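Local coordinates for protein peptidylprolyl Isomerase (Naegleria fowleri, PDB 6B4P) that probably catalyses the cis-trans isomerisation of peptide bonds preceding proline, as an FKBP-type peptidylprolyl isomerase, at residues G73-I76 with R77-L81. Sequence-based numbering, arbitrary orientation. Where two conformers were deposited one is given.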
loop_
_atom_site.group_PDB
_atom_site.type_symbol
_atom_site.label_atom_id
_atom_site.label_comp_id
_atom_site.label_asym_id
_atom_site.label_seq_id
_atom_site.Cartn_x
_atom_site.Cartn_y
_atom_site.Cartn_z
ATOM N N GLY A 73 -5.016 1.764 -12.095
ATOM C CA GLY A 73 -3.748 1.175 -12.466
ATOM C C GLY A 73 -2.617 2.171 -12.576
ATOM O O GLY A 73 -1.647 1.910 -13.294
ATOM N N GLU A 74 -2.716 3.316 -11.891
ATOM C CA GLU A 74 -1.665 4.323 -11.933
ATOM C C GLU A 74 -0.698 4.197 -10.770
ATOM O O GLU A 74 0.236 4.996 -10.665
ATOM C CB GLU A 74 -2.266 5.736 -11.974
ATOM C CG GLU A 74 -2.891 6.223 -10.688
ATOM C CD GLU A 74 -3.339 7.674 -10.790
ATOM O OE1 GLU A 74 -3.052 8.321 -11.823
ATOM O OE2 GLU A 74 -3.979 8.171 -9.845
ATOM N N VAL A 75 -0.905 3.211 -9.906
ATOM C CA VAL A 75 0.026 2.819 -8.866
ATOM C C VAL A 75 0.249 1.321 -9.005
ATOM O O VAL A 75 -0.400 0.654 -9.811
ATOM C CB VAL A 75 -0.487 3.164 -7.453
ATOM C CG1 VAL A 75 -0.584 4.677 -7.264
ATOM C CG2 VAL A 75 -1.828 2.483 -7.206
ATOM N N ILE A 76 1.155 0.784 -8.187
ATOM C CA ILE A 76 1.415 -0.648 -8.262
ATOM C C ILE A 76 0.156 -1.427 -7.899
ATOM O O ILE A 76 -0.698 -0.962 -7.128
ATOM C CB ILE A 76 2.598 -1.062 -7.368
ATOM C CG1 ILE A 76 2.378 -0.652 -5.910
ATOM C CG2 ILE A 76 3.899 -0.486 -7.932
ATOM C CD1 ILE A 76 3.486 -1.138 -4.977
ATOM N N ARG A 77 0.043 -2.632 -8.472
ATOM C CA ARG A 77 -1.167 -3.431 -8.294
ATOM C C ARG A 77 -1.445 -3.709 -6.822
ATOM O O ARG A 77 -2.607 -3.721 -6.390
ATOM C CB ARG A 77 -1.039 -4.739 -9.073
ATOM C CG ARG A 77 -2.299 -5.580 -9.065
ATOM C CD ARG A 77 -2.262 -6.594 -10.193
ATOM N NE ARG A 77 -1.152 -7.535 -10.065
ATOM C CZ ARG A 77 -1.293 -8.802 -9.689
ATOM N NH1 ARG A 77 -2.498 -9.277 -9.405
ATOM N NH2 ARG A 77 -0.233 -9.596 -9.600
ATOM N N GLY A 78 -0.394 -3.943 -6.034
ATOM C CA GLY A 78 -0.596 -4.197 -4.617
ATOM C C GLY A 78 -1.221 -3.028 -3.883
ATOM O O GLY A 78 -1.922 -3.224 -2.885
ATOM N N TRP A 79 -0.982 -1.800 -4.355
ATOM C CA TRP A 79 -1.655 -0.650 -3.764
ATOM C C TRP A 79 -3.111 -0.541 -4.216
ATOM O O TRP A 79 -3.989 -0.249 -3.396
ATOM C CB TRP A 79 -0.914 0.639 -4.109
ATOM C CG TRP A 79 0.218 0.988 -3.197
ATOM C CD1 TRP A 79 1.010 0.132 -2.470
ATOM C CD2 TRP A 79 0.684 2.299 -2.917
ATOM N NE1 TRP A 79 1.944 0.853 -1.760
ATOM C CE2 TRP A 79 1.763 2.186 -2.021
ATOM C CE3 TRP A 79 0.288 3.577 -3.345
ATOM C CZ2 TRP A 79 2.450 3.301 -1.540
ATOM C CZ3 TRP A 79 0.979 4.675 -2.880
ATOM C CH2 TRP A 79 2.048 4.530 -1.981
ATOM N N ASP A 80 -3.395 -0.747 -5.507
ATOM C CA ASP A 80 -4.790 -0.728 -5.942
ATOM C C ASP A 80 -5.593 -1.789 -5.193
ATOM O O ASP A 80 -6.673 -1.510 -4.663
ATOM C CB ASP A 80 -4.880 -0.954 -7.454
ATOM C CG ASP A 80 -5.046 0.340 -8.253
ATOM O OD1 ASP A 80 -5.317 1.417 -7.679
ATOM O OD2 ASP A 80 -4.903 0.261 -9.492
ATOM N N LEU A 81 -5.071 -3.015 -5.121
ATOM C CA LEU A 81 -5.801 -4.067 -4.415
ATOM C C LEU A 81 -5.790 -3.831 -2.915
ATOM O O LEU A 81 -6.799 -4.051 -2.231
ATOM C CB LEU A 81 -5.192 -5.432 -4.723
ATOM C CG LEU A 81 -5.316 -5.974 -6.139
ATOM C CD1 LEU A 81 -4.562 -7.288 -6.270
ATOM C CD2 LEU A 81 -6.787 -6.152 -6.497
HETATM O O HOH W 1 -4.555 3.523 -9.605
HETATM O O HOH W 2 -2.469 -1.039 -10.252
#
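The loop leading into helix 77-84, the short helix on the FKBP sheet, is fastened to its first turn by the Asp80 carboxylate, the Ile76 carbonyl and the packing of Val75 and Ile76 on Trp79. Ile76 is the N-cap residue, and its carbonyl starts the helical bonding: Asp80 N approaches Ile76 O at 3.2 Å in the carbonyl plane, with a nearly straight N-H...O angle of 162°, while Trp79 N makes a weak, more bent bond to the same oxygen. The carboxylate of Asp80 reaches back to the loop. OD2 offers its syn lone pair to Gly73 N at 3.0 Å, and OD1 takes the N-H of Gly71. One water accepts from Glu74 N and donates to Asp80 OD1; another donates to both Val75 O and Asp80 OD2. A short acidic side chain suits this place because its two oxygens can collect several loop groups. Gly73 has a left-handed backbone conformation (phi 72°) that glycine adopts easily.

On the inner side, Ile76 carries CG1 between its backbone N and carbonyl carbon (chi1 57°), which sets CG1 against the pyrrole part of the indole and, with the chain extended beyond it, CD1 3.7 Å from Trp79 CD1. Val75 lies crosswise to the tryptophan, its CG2 3.7 Å from Trp79 CB and its CG1 near the benzo part, at CE3. Branched aliphatic chains thus line the broad indole, which also meets Tyr46 and Phe119 edge-to-face. A tryptophan at the base of the active-site pocket, carried by a short helix against the curved antiparallel sheet, is characteristic of FKBP domains, and Trp79 probably plays that part.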